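Local atomic coordinates of RNA-dependent RNA Polymerase (Bombyx mori cytoplasmic polyhedrosis virus, PDB entry 6TZ0), a protein that copies the viral double-stranded RNA genome, synthesising plus strands by conservative transcription and complementary minus strands during genome replication. Residues G776-G781 with T858-M863. Residues are numbered along the deposited sequence; the frame is centred on the assembly and turned at random.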
loop_
_atom_site.group_PDB
_atom_site.type_symbol
_atom_site.label_atom_id
_atom_site.label_comp_id
_atom_site.label_asym_id
_atom_site.label_seq_id
_atom_site.Cartn_x
_atom_site.Cartn_y
_atom_site.Cartn_z
ATOM N N GLY A 776 10.441 -1.418 35.001
ATOM C CA GLY A 776 9.040 -1.763 35.170
ATOM C C GLY A 776 8.429 -2.343 33.913
ATOM O O GLY A 776 7.541 -3.195 33.981
ATOM N N LEU A 777 8.925 -1.922 32.756
ATOM C CA LEU A 777 8.523 -2.530 31.497
ATOM C C LEU A 777 9.043 -3.960 31.378
ATOM O O LEU A 777 8.371 -4.823 30.798
ATOM C CB LEU A 777 9.002 -1.634 30.358
ATOM C CG LEU A 777 8.730 -1.904 28.889
ATOM C CD1 LEU A 777 8.422 -0.601 28.218
ATOM C CD2 LEU A 777 9.992 -2.437 28.303
ATOM N N LYS A 778 10.217 -4.240 31.957
ATOM C CA LYS A 778 10.698 -5.620 31.999
ATOM C C LYS A 778 9.820 -6.481 32.900
ATOM O O LYS A 778 9.519 -7.636 32.571
ATOM C CB LYS A 778 12.156 -5.675 32.459
ATOM C CG LYS A 778 12.765 -7.073 32.344
ATOM C CD LYS A 778 14.281 -7.066 32.471
ATOM C CE LYS A 778 14.761 -7.024 33.906
ATOM N NZ LYS A 778 14.593 -8.351 34.547
ATOM N N MET A 779 9.379 -5.924 34.029
ATOM C CA MET A 779 8.482 -6.670 34.910
ATOM C C MET A 779 7.120 -6.901 34.261
ATOM O O MET A 779 6.524 -7.976 34.413
ATOM C CB MET A 779 8.329 -5.944 36.244
ATOM C CG MET A 779 7.552 -6.729 37.275
ATOM S SD MET A 779 7.563 -5.967 38.894
ATOM C CE MET A 779 9.246 -6.312 39.378
ATOM N N LEU A 780 6.634 -5.914 33.505
ATOM C CA LEU A 780 5.356 -6.045 32.815
ATOM C C LEU A 780 5.414 -7.115 31.733
ATOM O O LEU A 780 4.479 -7.913 31.588
ATOM C CB LEU A 780 4.962 -4.699 32.220
ATOM C CG LEU A 780 3.617 -4.598 31.524
ATOM C CD1 LEU A 780 2.517 -4.886 32.510
ATOM C CD2 LEU A 780 3.470 -3.219 30.965
ATOM N N GLY A 781 6.513 -7.162 30.977
ATOM C CA GLY A 781 6.685 -8.227 30.004
ATOM C C GLY A 781 6.852 -9.599 30.628
ATOM O O GLY A 781 6.370 -10.596 30.075
ATOM N N THR A 858 23.105 -14.545 40.120
ATOM C CA THR A 858 23.413 -14.141 38.762
ATOM C C THR A 858 22.969 -12.695 38.539
ATOM O O THR A 858 22.370 -12.053 39.403
ATOM C CB THR A 858 22.743 -15.071 37.754
ATOM O OG1 THR A 858 21.322 -14.967 37.877
ATOM C CG2 THR A 858 23.159 -16.508 37.998
ATOM N N GLU A 859 23.268 -12.175 37.361
ATOM C CA GLU A 859 23.049 -10.762 37.099
ATOM C C GLU A 859 21.629 -10.488 36.622
ATOM O O GLU A 859 21.058 -11.255 35.843
ATOM C CB GLU A 859 24.070 -10.270 36.078
ATOM C CG GLU A 859 25.458 -10.159 36.682
ATOM C CD GLU A 859 26.530 -9.896 35.661
ATOM O OE1 GLU A 859 26.245 -10.039 34.455
ATOM O OE2 GLU A 859 27.654 -9.534 36.066
ATOM N N ASP A 860 21.057 -9.393 37.121
ATOM C CA ASP A 860 19.758 -8.903 36.670
ATOM C C ASP A 860 19.926 -8.414 35.242
ATOM O O ASP A 860 20.460 -7.329 35.008
ATOM C CB ASP A 860 19.268 -7.788 37.589
ATOM C CG ASP A 860 17.808 -7.429 37.366
ATOM O OD1 ASP A 860 17.144 -8.040 36.504
ATOM O OD2 ASP A 860 17.325 -6.517 38.065
ATOM N N GLU A 861 19.476 -9.224 34.286
ATOM C CA GLU A 861 19.788 -8.983 32.886
ATOM C C GLU A 861 19.038 -7.764 32.378
ATOM O O GLU A 861 17.814 -7.674 32.500
ATOM C CB GLU A 861 19.452 -10.208 32.045
ATOM C CG GLU A 861 20.290 -11.414 32.387
ATOM C CD GLU A 861 19.997 -12.601 31.502
ATOM O OE1 GLU A 861 19.073 -12.510 30.672
ATOM O OE2 GLU A 861 20.688 -13.629 31.639
ATOM N N SER A 862 19.783 -6.819 31.824
ATOM C CA SER A 862 19.259 -5.506 31.515
ATOM C C SER A 862 18.476 -5.546 30.210
ATOM O O SER A 862 18.305 -6.590 29.581
ATOM C CB SER A 862 20.400 -4.493 31.457
ATOM O OG SER A 862 19.920 -3.190 31.205
ATOM N N MET A 863 18.012 -4.384 29.777
ATOM C CA MET A 863 17.222 -4.291 28.561
ATOM C C MET A 863 18.068 -4.325 27.300
ATOM O O MET A 863 17.515 -4.241 26.201
ATOM C CB MET A 863 16.387 -3.015 28.591
ATOM C CG MET A 863 15.469 -2.962 29.784
ATOM S SD MET A 863 14.418 -4.413 29.846
ATOM C CE MET A 863 13.402 -4.106 28.425
#
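Asp860 meets Lys778 in a salt bridge between the loop segment 858-863 and helix 774-786. Asp860 OD1 takes a hydrogen bond from Lys778 NZ at 3.2 Å, nearly in line with the carboxylate C-O bond, and the two side chains pass each other in opposite directions. Lys778 leaves the helix with CG anti to the backbone N (chi1 -172°), then bends at chi3 and chi4; beside the salt bridge, its ammonium end also makes a cation-pi contact with Tyr848. At Glu861 the backbone does the touching: Glu861 O lies 3.4 Å from the methylene Lys778 CE, while the carboxylate pairs with Arg1188 and Lys871. Met863 closes the contact. Its chain, bent at chi2 and chi3, lays Met863 SD against the lysine stem, 3.7 Å from Lys778 CB and equally 3.7 Å from Lys778 CD. The terminal methyl, Met863 CE, reaches Leu777 CD2 at 3.8 Å, and both side chains also touch Ile764 of helix 754-766. The charge of the buried lysine is thus met by Asp860, while Met863 covers its methylenes. Distant from the annotated nucleotide and magnesium sites, this is loop-on-helix packing, a loop without regular structure laid against helix 774-786 through a salt bridge and a methionine packed on the lysine stem and a leucine.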